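PDB 5CE8: branched-chain amino acid aminotransferase, which probably transfers the amino group of leucine, isoleucine or valine to 2-oxoglutarate, using pyridoxal 5'-phosphate as cofactor. Local coordinates for residues 42-47 with 65-70. Sequence-based numbering, arbitrary orientation.
Sequences VFEGIR and ERLLRS. With PLP (pyridoxal-5'-phosphate), chain D.
Glu44 and Arg66 form a side-on bidentate salt bridge beside the cofactor phosphate of this class-IV (branched-chain) aminotransferase, joining strand 41-50, where a short loop interrupts it, to helix 60-74. Arg66 NE meets Glu44 OE1 at 2.7 Å in an almost straight bond lying in the guanidinium plane, and Arg66 NH2 reaches Glu44 OE2 at 2.9 Å; both oxygens use their syn lone pairs, and the two planes differ by only 23°. Further round the guanidinium edge, PLP O3P accepts from Arg66 NH2 at 2.8 Å and more weakly from NH1. Glu44 is thus a second-shell residue: by holding two nitrogens it fixes the rotation of the guanidinium that binds the phosphate. Arg66 leaves the helix with CG anti to its backbone N (chi1 -176°), and the bend at chi3 (66°) turns the NE/NH2 edge to Glu44, with NH2 and NH1 facing the phosphate. Glu44 OE2 is also hydrogen-bonded to His63 ND1, and Arg66 NH1 to Glu221 O. Beside the ion pair, Leu67 CD1 packs on Glu44 CG at 3.7 Å and against the Phe43 carbonyl carbon; Val42 spreads its two methyls along one side of the helix, CG2 toward Leu67 and CG1 on Ser70 CB. Ser70 OG is hydrogen-bonded to Lys162 N and donates to a bridging water, which in turn donates to Phe43 O and, at 2.6 Å, to Glu44 OE1.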
ATOM      1  N   VAL A  42       9.719 -27.186   3.964  1.00 18.50           N
ATOM      2  CA  VAL A  42      10.641 -26.594   2.990  1.00 23.47           C
ATOM      3  C   VAL A  42      11.069 -27.628   1.950  1.00 25.96           C
ATOM      4  O   VAL A  42      11.059 -28.865   2.223  1.00 24.36           O
ATOM      5  CB  VAL A  42      11.836 -25.962   3.671  1.00 21.87           C
ATOM      6  CG1 VAL A  42      11.340 -24.931   4.628  1.00 21.08           C
ATOM      7  CG2 VAL A  42      12.695 -26.929   4.416  1.00 20.42           C
ATOM      8  N   PHE A  43      11.573 -27.138   0.823  1.00 20.67           N
ATOM      9  CA  PHE A  43      12.082 -28.043  -0.195  1.00 20.46           C
ATOM     10  C   PHE A  43      13.266 -27.390  -0.904  1.00 21.20           C
ATOM     11  O   PHE A  43      13.628 -26.221  -0.622  1.00 20.12           O
ATOM     12  CB  PHE A  43      11.007 -28.466  -1.186  1.00 19.43           C
ATOM     13  CG  PHE A  43      10.410 -27.334  -1.977  1.00 20.57           C
ATOM     14  CD1 PHE A  43       9.427 -26.513  -1.417  1.00 20.67           C
ATOM     15  CD2 PHE A  43      10.832 -27.092  -3.261  1.00 24.21           C
ATOM     16  CE1 PHE A  43       8.944 -25.414  -2.160  1.00 20.70           C
ATOM     17  CE2 PHE A  43      10.285 -26.082  -4.061  1.00 21.05           C
ATOM     18  CZ  PHE A  43       9.364 -25.245  -3.501  1.00 20.34           C
ATOM     19  N   GLU A  44      13.833 -28.169  -1.813  1.00 20.62           N
ATOM     20  CA  GLU A  44      14.909 -27.768  -2.727  1.00 18.55           C
ATOM     21  C   GLU A  44      14.760 -28.381  -4.105  1.00 19.74           C
ATOM     22  O   GLU A  44      13.955 -29.298  -4.349  1.00 23.45           O
ATOM     23  CB  GLU A  44      16.267 -28.184  -2.191  1.00 17.77           C
ATOM     24  CG  GLU A  44      16.913 -27.174  -1.260  1.00 20.55           C
ATOM     25  CD  GLU A  44      17.152 -25.821  -1.916  1.00 19.30           C
ATOM     26  OE1 GLU A  44      17.056 -24.815  -1.201  1.00 20.65           O
ATOM     27  OE2 GLU A  44      17.368 -25.827  -3.135  1.00 19.46           O
ATOM     28  N   GLY A  45      15.592 -27.915  -5.025  1.00 18.60           N
ATOM     29  CA  GLY A  45      15.603 -28.451  -6.388  1.00 21.54           C
ATOM     30  C   GLY A  45      17.065 -28.487  -6.737  1.00 21.20           C
ATOM     31  O   GLY A  45      17.764 -27.499  -6.497  1.00 19.00           O
ATOM     32  N   ILE A  46      17.545 -29.666  -7.114  1.00 18.72           N
ATOM     33  CA  ILE A  46      18.962 -29.823  -7.416  1.00 20.02           C
ATOM     34  C   ILE A  46      19.058 -30.637  -8.660  1.00 23.05           C
ATOM     35  O   ILE A  46      18.368 -31.647  -8.772  1.00 19.75           O
ATOM     36  CB  ILE A  46      19.739 -30.522  -6.334  1.00 20.65           C
ATOM     37  CG1 ILE A  46      19.487 -29.842  -4.968  1.00 25.44           C
ATOM     38  CG2 ILE A  46      21.229 -30.574  -6.720  1.00 18.48           C
ATOM     39  CD1 ILE A  46      20.048 -30.591  -3.714  1.00 23.24           C
ATOM     40  N   ARG A  47      19.928 -30.221  -9.573  1.00 24.61           N
ATOM     41  CA  ARG A  47      20.193 -31.062 -10.746  1.00 26.37           C
ATOM     42  C   ARG A  47      21.506 -31.800 -10.727  1.00 27.50           C
ATOM     43  O   ARG A  47      22.474 -31.365 -10.128  1.00 24.32           O
ATOM     44  CB  ARG A  47      20.098 -30.240 -12.034  1.00 26.90           C
ATOM     45  CG  ARG A  47      18.679 -30.041 -12.504  1.00 30.46           C
ATOM     46  CD  ARG A  47      18.596 -29.063 -13.649  1.00 33.52           C
ATOM     47  NE  ARG A  47      18.615 -29.872 -14.798  1.00 39.57           N
ATOM     48  CZ  ARG A  47      17.750 -29.876 -15.784  1.00 37.82           C
ATOM     49  NH1 ARG A  47      16.788 -28.958 -15.926  1.00 34.48           N
ATOM     50  NH2 ARG A  47      17.952 -30.823 -16.699  1.00 38.90           N
ATOM     51  N   GLU A  65      22.692 -26.286   2.223  1.00 20.72           N
ATOM     52  CA  GLU A  65      22.790 -25.167   3.180  1.00 22.23           C
ATOM     53  C   GLU A  65      21.524 -24.312   3.141  1.00 21.26           C
ATOM     54  O   GLU A  65      21.026 -23.881   4.152  1.00 22.76           O
ATOM     55  CB  GLU A  65      24.086 -24.406   2.928  1.00 24.61           C
ATOM     56  CG  GLU A  65      25.281 -25.275   3.395  1.00 30.70           C
ATOM     57  CD  GLU A  65      26.635 -24.578   3.425  1.00 36.37           C
ATOM     58  OE1 GLU A  65      26.711 -23.392   2.990  1.00 31.19           O
ATOM     59  OE2 GLU A  65      27.646 -25.215   3.921  1.00 37.35           O
ATOM     60  N   ARG A  66      20.999 -24.073   1.934  1.00 22.34           N
ATOM     61  CA  ARG A  66      19.834 -23.227   1.772  1.00 20.94           C
ATOM     62  C   ARG A  66      18.554 -23.920   2.316  1.00 20.75           C
ATOM     63  O   ARG A  66      17.724 -23.221   2.904  1.00 16.46           O
ATOM     64  CB  ARG A  66      19.599 -22.762   0.290  1.00 17.52           C
ATOM     65  CG  ARG A  66      18.464 -21.839   0.188  1.00 17.71           C
ATOM     66  CD  ARG A  66      18.212 -21.321  -1.216  1.00 16.17           C
ATOM     67  NE  ARG A  66      17.782 -22.362  -2.135  1.00 17.51           N
ATOM     68  CZ  ARG A  66      17.669 -22.195  -3.470  1.00 20.42           C
ATOM     69  NH1 ARG A  66      17.938 -21.031  -4.024  1.00 17.06           N
ATOM     70  NH2 ARG A  66      17.244 -23.192  -4.253  1.00 19.62           N
ATOM     71  N   LEU A  67      18.420 -25.247   2.150  1.00 19.98           N
ATOM     72  CA  LEU A  67      17.299 -25.992   2.819  1.00 20.87           C
ATOM     73  C   LEU A  67      17.197 -25.669   4.321  1.00 19.23           C
ATOM     74  O   LEU A  67      16.081 -25.470   4.886  1.00 19.25           O
ATOM     75  CB  LEU A  67      17.475 -27.532   2.673  1.00 21.85           C
ATOM     76  CG  LEU A  67      16.252 -28.451   2.920  1.00 22.24           C
ATOM     77  CD1 LEU A  67      15.234 -28.444   1.741  1.00 23.10           C
ATOM     78  CD2 LEU A  67      16.604 -29.854   3.262  1.00 21.41           C
ATOM     79  N   LEU A  68      18.332 -25.856   4.972  1.00 21.90           N
ATOM     80  CA  LEU A  68      18.533 -25.551   6.376  1.00 22.68           C
ATOM     81  C   LEU A  68      18.218 -24.059   6.740  1.00 25.02           C
ATOM     82  O   LEU A  68      17.627 -23.816   7.804  1.00 22.85           O
ATOM     83  CB  LEU A  68      19.974 -25.875   6.761  1.00 23.32           C
ATOM     84  CG  LEU A  68      20.240 -27.244   7.390  1.00 25.34           C
ATOM     85  CD1 LEU A  68      19.316 -28.272   6.818  1.00 27.92           C
ATOM     86  CD2 LEU A  68      21.688 -27.637   7.260  1.00 24.55           C
ATOM     87  N   ARG A  69      18.641 -23.078   5.891  1.00 24.65           N
ATOM     88  CA  ARG A  69      18.313 -21.652   6.140  1.00 22.26           C
ATOM     89  C   ARG A  69      16.811 -21.542   5.987  1.00 20.88           C
ATOM     90  O   ARG A  69      16.183 -20.912   6.818  1.00 24.63           O
ATOM     91  CB  ARG A  69      19.021 -20.675   5.220  1.00 25.90           C
ATOM     92  CG  ARG A  69      20.525 -20.584   5.537  1.00 31.45           C
ATOM     93  CD  ARG A  69      21.126 -19.245   5.018  1.00 33.38           C
ATOM     94  NE  ARG A  69      21.000 -19.259   3.576  1.00 31.57           N
ATOM     95  CZ  ARG A  69      21.754 -19.980   2.761  1.00 28.52           C
ATOM     96  NH1 ARG A  69      22.749 -20.774   3.184  1.00 35.09           N
ATOM     97  NH2 ARG A  69      21.493 -19.931   1.503  1.00 30.17           N
ATOM     98  N   SER A  70      16.224 -22.171   4.960  1.00 21.61           N
ATOM     99  CA  SER A  70      14.732 -22.166   4.761  1.00 20.19           C
ATOM    100  C   SER A  70      14.004 -22.638   5.960  1.00 22.04           C
ATOM    101  O   SER A  70      13.056 -21.982   6.389  1.00 23.83           O
ATOM    102  CB  SER A  70      14.317 -22.932   3.539  1.00 17.71           C
ATOM    103  OG  SER A  70      14.567 -22.100   2.361  1.00 18.20           O
TER
HETATM  104  N1  PLP D 301      12.261 -18.440  -7.704  1.00 18.64           N
HETATM  105  C2  PLP D 301      11.494 -19.076  -6.823  1.00 23.58           C
HETATM  106  C2A PLP D 301      10.190 -18.490  -6.374  1.00 24.34           C
HETATM  107  C3  PLP D 301      11.850 -20.406  -6.346  1.00 24.45           C
HETATM  108  O3  PLP D 301      10.986 -21.096  -5.500  1.00 23.41           O
HETATM  109  C4  PLP D 301      13.125 -21.004  -6.827  1.00 23.64           C
HETATM  110  C4A PLP D 301      13.612 -22.370  -6.386  1.00 23.39           C
HETATM  111  C5  PLP D 301      13.907 -20.170  -7.783  1.00 24.16           C
HETATM  112  C6  PLP D 301      13.386 -18.902  -8.162  1.00 20.07           C
HETATM  113  C5A PLP D 301      15.184 -20.600  -8.448  1.00 22.10           C
HETATM  114  O4P PLP D 301      16.153 -20.970  -7.534  1.00 22.37           O
HETATM  115  P   PLP D 301      17.315 -21.926  -8.004  1.00 23.52           P
HETATM  116  O1P PLP D 301      16.713 -23.265  -8.552  1.00 24.84           O
HETATM  117  O2P PLP D 301      18.171 -21.140  -8.901  1.00 20.22           O
HETATM  118  O3P PLP D 301      18.086 -22.356  -6.787  1.00 19.84           O
HETATM  119  O   HOH W   1      15.246 -24.624   0.724  1.00 19.66           O